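PDB 4F53: SusD homolog from Bacteroides ovatus, which probably binds mucin O-glycans at the outer membrane as a SusD-type lipoprotein and helps hand them to a partner transporter for uptake. Local coordinates for residues N34-M39 / E117-V122; M40-N45 / H248-R253; N90-K95 / I121-R126; G240-V245 / V334-E339. One frame throughout, in Å; residues are numbered along the deposited sequence. Where two conformers were deposited one is given.

Contact 1: N34-M39 / E117-V122; sequences NLQDLM and ELYRIV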
# COMPACT_ATOMS: atom_id res chain seq x y z
N ASN A 34 -14.95 -13.96 -0.78
CA ASN A 34 -14.88 -12.86 -1.74
C ASN A 34 -14.53 -11.54 -0.98
O ASN A 34 -13.73 -10.74 -1.47
CB ASN A 34 -16.21 -12.75 -2.54
CG ASN A 34 -16.71 -14.03 -3.24
OD1 ASN A 34 -16.00 -15.02 -3.44
ND2 ASN A 34 -17.98 -14.02 -3.65
N LEU A 35 -15.11 -11.34 0.21
CA LEU A 35 -14.86 -10.15 1.02
C LEU A 35 -13.41 -10.13 1.46
O LEU A 35 -12.75 -9.08 1.38
CB LEU A 35 -15.80 -10.07 2.24
CG LEU A 35 -17.34 -10.01 1.95
CD1 LEU A 35 -18.10 -9.81 3.24
CD2 LEU A 35 -17.73 -8.89 0.96
N GLN A 36 -12.87 -11.30 1.85
CA GLN A 36 -11.47 -11.43 2.28
C GLN A 36 -10.50 -11.06 1.14
O GLN A 36 -9.50 -10.39 1.36
CB GLN A 36 -11.21 -12.86 2.76
CG GLN A 36 -9.85 -13.05 3.36
CD GLN A 36 -9.57 -14.47 3.74
OE1 GLN A 36 -9.37 -15.34 2.89
NE2 GLN A 36 -9.56 -14.72 5.03
N ASP A 37 -10.83 -11.50 -0.07
CA ASP A 37 -10.00 -11.29 -1.24
C ASP A 37 -9.78 -9.80 -1.56
O ASP A 37 -8.68 -9.42 -1.98
CB ASP A 37 -10.64 -12.00 -2.44
CG ASP A 37 -9.97 -11.70 -3.78
OD1 ASP A 37 -8.73 -11.80 -3.85
OD2 ASP A 37 -10.68 -11.31 -4.71
N LEU A 38 -10.80 -8.97 -1.38
CA LEU A 38 -10.79 -7.55 -1.77
C LEU A 38 -9.85 -6.67 -0.93
O LEU A 38 -9.62 -5.51 -1.32
CB LEU A 38 -12.22 -6.97 -1.82
CG LEU A 38 -13.06 -7.58 -2.97
CD1 LEU A 38 -14.55 -7.38 -2.75
CD2 LEU A 38 -12.58 -7.09 -4.36
N MSE A 39 -9.24 -7.21 0.15
CA MSE A 39 -8.24 -6.43 0.91
C MSE A 39 -6.99 -6.14 0.06
O MSE A 39 -6.33 -5.12 0.23
CB MSE A 39 -7.83 -7.18 2.19
CG MSE A 39 -9.02 -7.43 3.14
SE MSE A 39 -8.41 -7.88 4.93
CE MSE A 39 -7.89 -9.63 4.61
N GLU A 117 -17.04 -7.41 8.82
CA GLU A 117 -16.80 -6.01 9.19
C GLU A 117 -15.31 -5.67 9.17
O GLU A 117 -14.96 -4.56 8.78
CB GLU A 117 -17.38 -5.70 10.58
CG GLU A 117 -17.73 -4.23 10.77
CD GLU A 117 -18.82 -3.73 9.84
OE1 GLU A 117 -19.68 -4.54 9.42
OE2 GLU A 117 -18.81 -2.51 9.52
N LEU A 118 -14.44 -6.60 9.61
CA LEU A 118 -12.98 -6.41 9.59
C LEU A 118 -12.50 -6.21 8.13
O LEU A 118 -11.72 -5.30 7.88
CB LEU A 118 -12.25 -7.58 10.25
CG LEU A 118 -10.69 -7.52 10.28
CD1 LEU A 118 -10.19 -6.34 11.08
CD2 LEU A 118 -10.11 -8.80 10.85
N TYR A 119 -13.02 -7.03 7.18
CA TYR A 119 -12.67 -6.94 5.76
C TYR A 119 -13.15 -5.62 5.20
O TYR A 119 -12.38 -4.96 4.50
CB TYR A 119 -13.26 -8.12 4.95
CG TYR A 119 -12.84 -9.49 5.45
CD1 TYR A 119 -11.61 -9.68 6.09
CD2 TYR A 119 -13.66 -10.61 5.27
CE1 TYR A 119 -11.21 -10.95 6.53
CE2 TYR A 119 -13.28 -11.87 5.72
CZ TYR A 119 -12.05 -12.04 6.33
OH TYR A 119 -11.69 -13.28 6.78
N ARG A 120 -14.38 -5.19 5.56
CA ARG A 120 -14.96 -3.90 5.19
C ARG A 120 -14.06 -2.73 5.62
O ARG A 120 -13.80 -1.85 4.82
CB ARG A 120 -16.34 -3.73 5.83
CG ARG A 120 -17.10 -2.58 5.25
CD ARG A 120 -18.29 -2.29 6.13
NE ARG A 120 -19.02 -1.14 5.62
CZ ARG A 120 -19.83 -0.39 6.36
NH1 ARG A 120 -20.00 -0.65 7.65
NH2 ARG A 120 -20.46 0.64 5.82
N ILE A 121 -13.58 -2.75 6.89
CA ILE A 121 -12.67 -1.73 7.41
C ILE A 121 -11.38 -1.66 6.56
O ILE A 121 -11.07 -0.59 6.06
CB ILE A 121 -12.38 -1.94 8.92
CG1 ILE A 121 -13.67 -1.69 9.73
CG2 ILE A 121 -11.25 -1.00 9.38
CD1 ILE A 121 -13.66 -2.11 11.19
N VAL A 122 -10.69 -2.80 6.32
CA VAL A 122 -9.44 -2.86 5.54
C VAL A 122 -9.67 -2.37 4.09
O VAL A 122 -8.86 -1.59 3.58
CB VAL A 122 -8.80 -4.29 5.56
CG1 VAL A 122 -7.49 -4.34 4.75
CG2 VAL A 122 -8.56 -4.78 6.98

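Contact 2: M40-N45 / H248-R253; sequences MPEQEN and HNPWQR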
# COMPACT_ATOMS: atom_id res chain seq x y z
N MSE A 40 -6.66 -7.08 -0.83
CA MSE A 40 -5.50 -7.07 -1.74
C MSE A 40 -5.94 -7.91 -2.94
O MSE A 40 -5.62 -9.11 -3.01
CB MSE A 40 -4.28 -7.64 -0.99
CG MSE A 40 -2.96 -7.29 -1.65
SE MSE A 40 -2.55 -5.37 -1.56
CE MSE A 40 -2.44 -5.25 0.39
N PRO A 41 -6.80 -7.34 -3.82
CA PRO A 41 -7.48 -8.15 -4.85
C PRO A 41 -6.60 -8.95 -5.80
O PRO A 41 -5.58 -8.48 -6.27
CB PRO A 41 -8.35 -7.15 -5.61
CG PRO A 41 -7.90 -5.79 -5.15
CD PRO A 41 -7.33 -5.95 -3.80
N GLU A 42 -7.03 -10.18 -6.04
CA GLU A 42 -6.39 -11.15 -6.91
C GLU A 42 -6.77 -10.95 -8.39
O GLU A 42 -5.90 -11.14 -9.25
CB GLU A 42 -6.76 -12.56 -6.47
CG GLU A 42 -6.06 -13.63 -7.28
CD GLU A 42 -6.42 -15.06 -6.95
OE1 GLU A 42 -6.67 -15.36 -5.76
OE2 GLU A 42 -6.42 -15.89 -7.88
N GLN A 43 -8.06 -10.59 -8.68
CA GLN A 43 -8.56 -10.38 -10.04
C GLN A 43 -7.58 -9.46 -10.76
O GLN A 43 -7.40 -8.30 -10.36
CB GLN A 43 -9.99 -9.83 -10.01
CG GLN A 43 -10.75 -9.97 -11.35
CD GLN A 43 -12.08 -9.23 -11.34
OE1 GLN A 43 -12.53 -8.72 -10.32
NE2 GLN A 43 -12.74 -9.14 -12.49
N GLU A 44 -6.89 -10.01 -11.78
CA GLU A 44 -5.83 -9.36 -12.55
C GLU A 44 -6.26 -8.05 -13.20
O GLU A 44 -5.45 -7.14 -13.20
CB GLU A 44 -5.19 -10.31 -13.59
CG GLU A 44 -6.16 -10.83 -14.65
CD GLU A 44 -5.57 -11.75 -15.69
OE1 GLU A 44 -4.81 -12.68 -15.31
OE2 GLU A 44 -5.91 -11.59 -16.88
N ASN A 45 -7.50 -7.94 -13.70
CA ASN A 45 -7.98 -6.73 -14.36
C ASN A 45 -8.48 -5.69 -13.34
O ASN A 45 -8.95 -4.63 -13.74
CB ASN A 45 -9.05 -7.04 -15.43
CG ASN A 45 -10.21 -7.89 -14.97
OD1 ASN A 45 -10.04 -9.03 -14.51
ND2 ASN A 45 -11.42 -7.40 -15.18
N HIS A 248 -4.36 -17.46 -9.55
CA HIS A 248 -2.98 -17.06 -9.78
C HIS A 248 -2.66 -15.70 -9.19
O HIS A 248 -3.55 -14.85 -9.07
CB HIS A 248 -2.64 -17.07 -11.28
CG HIS A 248 -3.40 -16.10 -12.12
ND1 HIS A 248 -4.64 -16.43 -12.68
CD2 HIS A 248 -3.04 -14.86 -12.54
CE1 HIS A 248 -5.00 -15.38 -13.39
NE2 HIS A 248 -4.08 -14.40 -13.33
N ASN A 249 -1.37 -15.48 -8.87
CA ASN A 249 -0.88 -14.18 -8.40
C ASN A 249 -0.86 -13.22 -9.62
O ASN A 249 -0.22 -13.53 -10.63
CB ASN A 249 0.50 -14.30 -7.75
CG ASN A 249 0.93 -13.04 -7.06
OD1 ASN A 249 0.91 -11.95 -7.64
ND2 ASN A 249 1.34 -13.14 -5.82
N PRO A 250 -1.59 -12.08 -9.54
CA PRO A 250 -1.69 -11.17 -10.70
C PRO A 250 -0.36 -10.51 -11.10
O PRO A 250 -0.21 -10.15 -12.25
CB PRO A 250 -2.72 -10.13 -10.24
CG PRO A 250 -2.65 -10.13 -8.75
CD PRO A 250 -2.42 -11.58 -8.41
N TRP A 251 0.59 -10.37 -10.16
CA TRP A 251 1.91 -9.78 -10.44
C TRP A 251 2.70 -10.57 -11.46
O TRP A 251 3.50 -9.98 -12.18
CB TRP A 251 2.74 -9.65 -9.17
CG TRP A 251 2.18 -8.60 -8.25
CD1 TRP A 251 1.37 -8.79 -7.17
CD2 TRP A 251 2.35 -7.18 -8.39
NE1 TRP A 251 1.03 -7.58 -6.61
CE2 TRP A 251 1.61 -6.57 -7.35
CE3 TRP A 251 3.03 -6.37 -9.31
CZ2 TRP A 251 1.60 -5.17 -7.16
CZ3 TRP A 251 2.97 -4.98 -9.15
CH2 TRP A 251 2.28 -4.40 -8.08
N GLN A 252 2.46 -11.90 -11.56
CA GLN A 252 3.10 -12.75 -12.57
C GLN A 252 2.66 -12.28 -13.97
O GLN A 252 3.46 -12.31 -14.90
CB GLN A 252 2.77 -14.23 -12.34
CG GLN A 252 3.51 -15.16 -13.32
CD GLN A 252 2.73 -15.41 -14.61
OE1 GLN A 252 1.53 -15.14 -14.75
NE2 GLN A 252 3.40 -15.90 -15.60
N ARG A 253 1.44 -11.81 -14.10
CA ARG A 253 0.92 -11.26 -15.35
C ARG A 253 1.57 -9.91 -15.64
O ARG A 253 2.16 -9.73 -16.70
CB ARG A 253 -0.63 -11.10 -15.29
CG ARG A 253 -1.42 -12.39 -15.11
CD ARG A 253 -1.18 -13.37 -16.24
NE ARG A 253 -2.22 -14.39 -16.26
CZ ARG A 253 -2.02 -15.68 -15.99
NH1 ARG A 253 -0.82 -16.12 -15.66
NH2 ARG A 253 -3.03 -16.53 -16.06
O HOH W 1 -5.11 -13.03 -10.84
O HOH W 2 -5.05 -14.25 -18.17

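Contact 3: N90-K95 / I121-R126; sequences NDFYSK and IVVMLR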
# COMPACT_ATOMS: atom_id res chain seq x y z
N ASN A 90 -15.52 3.17 -7.74
CA ASN A 90 -16.72 2.40 -8.08
C ASN A 90 -16.55 0.90 -7.99
O ASN A 90 -17.46 0.25 -7.50
CB ASN A 90 -17.23 2.76 -9.49
CG ASN A 90 -17.84 4.14 -9.58
OD1 ASN A 90 -17.14 5.16 -9.54
ND2 ASN A 90 -19.16 4.21 -9.72
N ASP A 91 -15.43 0.34 -8.49
CA ASP A 91 -15.24 -1.10 -8.50
C ASP A 91 -15.10 -1.69 -7.10
O ASP A 91 -15.54 -2.81 -6.91
CB ASP A 91 -14.08 -1.51 -9.41
CG ASP A 91 -14.37 -1.41 -10.90
OD1 ASP A 91 -15.23 -0.58 -11.30
OD2 ASP A 91 -13.73 -2.15 -11.68
N PHE A 92 -14.58 -0.95 -6.12
CA PHE A 92 -14.54 -1.48 -4.74
C PHE A 92 -15.96 -1.62 -4.17
O PHE A 92 -16.24 -2.63 -3.54
CB PHE A 92 -13.69 -0.63 -3.81
CG PHE A 92 -12.23 -0.97 -3.86
CD1 PHE A 92 -11.75 -2.18 -3.35
CD2 PHE A 92 -11.31 -0.07 -4.40
CE1 PHE A 92 -10.39 -2.48 -3.39
CE2 PHE A 92 -9.95 -0.38 -4.42
CZ PHE A 92 -9.51 -1.58 -3.93
N TYR A 93 -16.85 -0.64 -4.45
CA TYR A 93 -18.24 -0.66 -3.98
C TYR A 93 -19.05 -1.78 -4.66
O TYR A 93 -19.75 -2.49 -3.96
CB TYR A 93 -18.92 0.71 -4.15
CG TYR A 93 -18.46 1.72 -3.12
CD1 TYR A 93 -17.24 2.38 -3.24
CD2 TYR A 93 -19.23 1.98 -1.98
CE1 TYR A 93 -16.81 3.29 -2.28
CE2 TYR A 93 -18.81 2.89 -1.02
CZ TYR A 93 -17.60 3.55 -1.18
OH TYR A 93 -17.17 4.42 -0.22
N SER A 94 -18.91 -1.95 -6.00
CA SER A 94 -19.60 -2.98 -6.81
C SER A 94 -19.19 -4.39 -6.41
O SER A 94 -20.01 -5.32 -6.43
CB SER A 94 -19.26 -2.81 -8.29
OG SER A 94 -19.54 -1.50 -8.76
N LYS A 95 -17.91 -4.56 -6.10
CA LYS A 95 -17.37 -5.87 -5.77
C LYS A 95 -17.55 -6.23 -4.30
O LYS A 95 -17.69 -7.42 -4.00
CB LYS A 95 -15.89 -5.97 -6.15
CG LYS A 95 -15.67 -5.91 -7.66
CD LYS A 95 -14.19 -5.83 -7.96
CE LYS A 95 -13.93 -5.49 -9.40
NZ LYS A 95 -14.15 -6.65 -10.27
N ILE A 121 -13.58 -2.75 6.89
CA ILE A 121 -12.67 -1.73 7.41
C ILE A 121 -11.38 -1.66 6.56
O ILE A 121 -11.07 -0.59 6.06
CB ILE A 121 -12.38 -1.94 8.92
CG1 ILE A 121 -13.67 -1.69 9.73
CG2 ILE A 121 -11.25 -1.00 9.38
CD1 ILE A 121 -13.66 -2.11 11.19
N VAL A 122 -10.69 -2.80 6.32
CA VAL A 122 -9.44 -2.86 5.54
C VAL A 122 -9.67 -2.37 4.09
O VAL A 122 -8.86 -1.59 3.58
CB VAL A 122 -8.80 -4.29 5.56
CG1 VAL A 122 -7.49 -4.34 4.75
CG2 VAL A 122 -8.56 -4.78 6.98
N VAL A 123 -10.77 -2.82 3.43
CA VAL A 123 -11.07 -2.47 2.04
C VAL A 123 -11.41 -0.99 1.93
O VAL A 123 -10.84 -0.29 1.10
CB VAL A 123 -12.20 -3.36 1.45
CG1 VAL A 123 -12.63 -2.87 0.07
CG2 VAL A 123 -11.76 -4.81 1.38
N MSE A 124 -12.30 -0.51 2.78
CA MSE A 124 -12.73 0.88 2.74
C MSE A 124 -11.66 1.81 3.32
O MSE A 124 -11.66 3.00 2.98
CB MSE A 124 -14.12 1.05 3.39
CG MSE A 124 -15.19 0.29 2.62
SE MSE A 124 -15.32 0.86 0.74
CE MSE A 124 -15.88 -0.84 -0.16
N LEU A 125 -10.70 1.27 4.08
CA LEU A 125 -9.51 2.02 4.54
C LEU A 125 -8.68 2.41 3.30
O LEU A 125 -8.26 3.55 3.22
CB LEU A 125 -8.64 1.23 5.54
CG LEU A 125 -7.40 1.94 6.14
CD1 LEU A 125 -7.80 3.18 6.96
CD2 LEU A 125 -6.61 0.98 7.02
N ARG A 126 -8.50 1.50 2.32
CA ARG A 126 -7.80 1.79 1.05
C ARG A 126 -8.50 2.93 0.30
O ARG A 126 -7.85 3.83 -0.20
CB ARG A 126 -7.74 0.58 0.09
CG ARG A 126 -7.18 -0.70 0.62
CD ARG A 126 -7.31 -1.78 -0.44
NE ARG A 126 -6.74 -1.33 -1.70
CZ ARG A 126 -5.78 -1.94 -2.38
NH1 ARG A 126 -5.31 -3.11 -1.96
NH2 ARG A 126 -5.31 -1.41 -3.50

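Contact 4: G240-V245 / V334-E339; sequences GAYRKV and VFRASE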
# COMPACT_ATOMS: atom_id res chain seq x y z
N GLY A 240 2.11 -12.80 10.08
CA GLY A 240 1.79 -12.00 8.90
C GLY A 240 0.63 -12.56 8.10
O GLY A 240 0.40 -13.76 8.12
N ALA A 241 -0.14 -11.68 7.42
CA ALA A 241 -1.30 -12.09 6.61
C ALA A 241 -0.90 -12.20 5.14
O ALA A 241 -0.52 -11.22 4.51
CB ALA A 241 -2.46 -11.12 6.79
N TYR A 242 -0.95 -13.44 4.62
CA TYR A 242 -0.61 -13.83 3.24
C TYR A 242 -1.72 -14.69 2.70
O TYR A 242 -2.04 -15.69 3.32
CB TYR A 242 0.75 -14.59 3.20
CG TYR A 242 1.88 -13.79 3.80
CD1 TYR A 242 2.56 -12.84 3.04
CD2 TYR A 242 2.26 -13.96 5.13
CE1 TYR A 242 3.59 -12.08 3.60
CE2 TYR A 242 3.28 -13.21 5.69
CZ TYR A 242 3.94 -12.27 4.92
OH TYR A 242 4.97 -11.54 5.47
N ARG A 243 -2.36 -14.28 1.61
CA ARG A 243 -3.49 -15.04 1.08
C ARG A 243 -3.04 -16.05 0.04
O ARG A 243 -2.33 -15.70 -0.91
CB ARG A 243 -4.57 -14.11 0.49
CG ARG A 243 -5.90 -14.83 0.24
CD ARG A 243 -7.03 -13.90 -0.16
NE ARG A 243 -7.90 -14.51 -1.19
CZ ARG A 243 -7.57 -14.67 -2.48
NH1 ARG A 243 -6.38 -14.26 -2.93
NH2 ARG A 243 -8.43 -15.24 -3.32
N LYS A 244 -3.48 -17.30 0.20
CA LYS A 244 -3.23 -18.38 -0.77
C LYS A 244 -4.16 -18.08 -1.93
O LYS A 244 -5.39 -17.97 -1.75
CB LYS A 244 -3.45 -19.77 -0.14
CG LYS A 244 -3.43 -20.91 -1.15
CD LYS A 244 -3.71 -22.25 -0.52
CE LYS A 244 -3.66 -23.37 -1.53
NZ LYS A 244 -4.01 -24.67 -0.91
N VAL A 245 -3.56 -17.84 -3.13
CA VAL A 245 -4.31 -17.44 -4.32
C VAL A 245 -5.35 -18.52 -4.69
O VAL A 245 -5.11 -19.72 -4.47
CB VAL A 245 -3.42 -17.05 -5.54
CG1 VAL A 245 -2.49 -15.89 -5.19
CG2 VAL A 245 -2.65 -18.24 -6.11
N VAL A 334 -0.80 -9.39 2.30
CA VAL A 334 -1.90 -8.56 2.82
C VAL A 334 -1.40 -7.62 3.95
O VAL A 334 -1.67 -6.42 3.90
CB VAL A 334 -3.12 -9.42 3.27
CG1 VAL A 334 -4.26 -8.53 3.76
CG2 VAL A 334 -3.61 -10.33 2.14
N PHE A 335 -0.69 -8.15 4.95
CA PHE A 335 -0.22 -7.37 6.08
C PHE A 335 0.95 -8.10 6.74
O PHE A 335 0.77 -9.13 7.42
CB PHE A 335 -1.39 -7.13 7.07
CG PHE A 335 -1.29 -6.00 8.07
CD1 PHE A 335 -0.06 -5.48 8.45
CD2 PHE A 335 -2.43 -5.52 8.72
CE1 PHE A 335 0.03 -4.49 9.42
CE2 PHE A 335 -2.34 -4.52 9.69
CZ PHE A 335 -1.10 -4.00 10.03
N ARG A 336 2.14 -7.58 6.52
CA ARG A 336 3.38 -8.15 7.04
C ARG A 336 3.59 -7.84 8.51
O ARG A 336 3.30 -6.73 8.95
CB ARG A 336 4.58 -7.60 6.26
CG ARG A 336 4.58 -7.89 4.77
CD ARG A 336 5.99 -7.68 4.31
NE ARG A 336 6.21 -7.88 2.88
CZ ARG A 336 6.51 -9.05 2.32
NH1 ARG A 336 6.53 -10.16 3.04
NH2 ARG A 336 6.74 -9.13 1.02
N ALA A 337 4.16 -8.80 9.25
CA ALA A 337 4.53 -8.63 10.67
C ALA A 337 5.65 -7.60 10.80
O ALA A 337 5.67 -6.87 11.76
CB ALA A 337 4.97 -9.96 11.29
N SER A 338 6.57 -7.51 9.81
CA SER A 338 7.65 -6.52 9.83
C SER A 338 7.08 -5.07 9.88
O SER A 338 7.66 -4.23 10.57
CB SER A 338 8.60 -6.70 8.65
OG SER A 338 7.94 -6.42 7.44
N GLU A 339 5.92 -4.80 9.24
CA GLU A 339 5.24 -3.48 9.26
C GLU A 339 4.86 -3.08 10.71
O GLU A 339 5.09 -1.95 11.11
CB GLU A 339 3.98 -3.51 8.36
CG GLU A 339 3.23 -2.18 8.30
CD GLU A 339 1.84 -2.17 7.69
OE1 GLU A 339 1.59 -2.91 6.70
OE2 GLU A 339 1.00 -1.39 8.18
O HOH W 3 5.01 -11.39 8.11

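Contact 1: N34-M39 / E117-V122
The amide nitrogen of Gln-36, NE2, is held by two acceptors: its stronger partner is Asp-183 OD1, and across the contact it gives a weak, bent bond to the phenol oxygen of Tyr-119, NE2 to OH 3.1 Å at 132°. The other end of the amide, OE1, accepts from the backbone N of Arg-184, so both ends of the group are fixed. With CG anti to the backbone N (chi1 -174°), the Gln-36 chain runs alongside the Tyr-119 ring in the same direction, and the amide plane stands steeply to the ring. Beneath that chain the helix backbone itself lies on the ring: Gln-36 CA sits 3.8 Å from the Tyr-119 centroid, almost on the normal, a CH-pi contact. This is helix-on-helix packing in the alpha-helical, TPR-like part of the SusD fold, joining helix 25-37 to helix 110-131. Leu-35 CB meets the same ring obliquely at CD2, 3.7 Å away. Farther along the chain, selenomethionine Met-39 bends at its last torsion (chi3 -76°); its SE makes an oblique Met-aromatic contact with Tyr-119, 3.9 Å from CD1, and rests 3.7 Å from Val-122 CG1.

Contact 2: M40-N45 / H248-R253
The imidazole of His-248 is sandwiched: water 1 lies over one face, toward the rim, and Arg-253 NH2 over the centre of the other, while the carboxylate of Glu-44 comes in at the edge. The Arg-253 guanidinium in turn carries His-248 NE2 over one of its faces and has the Gln-252 amide at its edge, where NH1 donates to OE1. Two helix starts meet here in the SusD fold: Gln-43 occupies the N-cap position of helix 44-58 and Asn-249 that of helix 250-257, where Asn-249 OD1 takes the capping bond from Trp-251 N.

Glu-44 joins them. Its CG takes the crowded position between backbone N and carbonyl carbon (chi1 61°), and the extended chain then delivers OE1 to two donors. His-248 NE2 gives a hydrogen bond of 2.7 Å to Glu-44 OE1, in the ring plane and on the anti lone pair, with the carboxylate turned 78° from the ring. Arg-253 NE completes a weak salt bridge to the same Glu-44 OE1 at 3.2 Å. The shared negative charge would favour a protonated histidine, although the neighbouring arginine should work against it. Farther in, Pro-250 lays CG against the Glu-42 carbonyl O at 3.4 Å. Glu-42 OE1 takes Ala-246 N and a salt bridge from Arg-243, and OE2 takes Asp-247 N as well as His-248 N (3.1 Å), which approaches from above the carboxylate plane. Water 1 ties the backbones together, donating to Glu-42 O at 2.6 Å and to His-248 O at 3.0 Å.

Contact 3: N90-K95 / I121-R126
A selenium atom lying over an aromatic face is what stands out: SE of selenomethionine Met-124 sits 4.3 Å from the centroid of the Tyr-93 ring, 23° off its normal and displaced toward the hydroxyl end, where Tyr-93 CZ is its closest ring atom at 4.0 Å. The Met-124 side chain leaves its helix with CG beside the backbone N and bends again at its second torsion, which carries the selenium across to Tyr-93. Its terminal methyl CE then reaches the facing helix backbone, 3.8 Å from Phe-92 O. The Tyr-93 hydroxyl finds its polar partner in the carbonyl of Pro-135, which fixes the far end of the ring that the selenium covers.

These are the two arms of an antiparallel helical hairpin, helices 82-106 and 110-131, in this TPR-like, largely helical protein. The axes of the short segments stand 10.7 Å apart at an angle of 161°, so bulky side chains have to bridge the gap, and no hydrogen bond crosses it. Phe-92 does so on the other flank: its CD1 packs obliquely on Val-123 CG1 at 3.6 Å. Two atoms farther round the ring, Phe-92 CZ lies 3.6 Å from Arg-126 NE, again in an oblique approach. The arginine crosses the phenyl group at about a right angle, its guanidinium plane tilted from the ring. A bend at chi3 (53°) turns the Arg-126 guanidinium toward helix 44-58, where NH2 forms a salt bridge with Asp-51, while NH1 donates to the carbonyl O of Met-39.

Contact 4: G240-V245 / V334-E339
Backbone hydrogen bonds carry this contact. Ala-241 and Phe-335 form an antiparallel hydrogen-bonded pair: Ala-241 N donates to Phe-335 O at 2.7 Å and nearly straight (169°), and Phe-335 N returns a bond to Ala-241 O. Val-334 N adds a second donor to that oxygen, 2.9 Å from Ala-241 O. Two residues thus face one, a classic beta bulge, and both N-H groups reach the carbonyl within its plane.

Apolar contact is modest. Ala-241 CB touches Val-334 CB at 4.0 Å and Phe-335 CB at 4.1 Å, and the phenyl ring of Phe-335 leads away to Phe-196 and Arg-203. Gly-240 CA lies 3.4 Å from Phe-335 O, where the two backbones run close.

Polar side chains close the far flank. The extended Arg-336 chain crosses Tyr-242 at about a right angle and brings NH1 to the edge of the ring, 3.2 Å from Tyr-242 OH, in a weak bond; the stronger hold on this guanidinium is NH2 to the carbonyl of Phe-439. Tyr-242 OH donates to water 3 at 2.6 Å, and Ala-337 N donates to the same water.

This two-stranded ribbon is a small patch of sheet in a largely helical protein: strand 332-335 runs on into helix 337-349, which packs against helices 358-372 and 423-438, while loop residues Ile-185 and Tyr-186 lie against Ala-241.

How the contacts relate
Contacts 1, 3 and 4 are buried, whereas contact 2 is only partly so and is the one rich in charge. Contacts 1 and 3 share helix 110-131, which meets helix 25-37 through Tyr-119 and helix 82-106 through Val-123, Met-124 and Arg-126; both rely on rings and selenium, while contact 4 rests on backbone pairing. Polar bonds tie the sites together. Arg-243 of contact 4 makes a salt bridge to Glu-42 of contact 2 and a long, weak ion pair with Asp-37 of contact 1. Gln-43 and Lys-95 link contact 2 to contact 3, and contacts 3 and 4 do not touch.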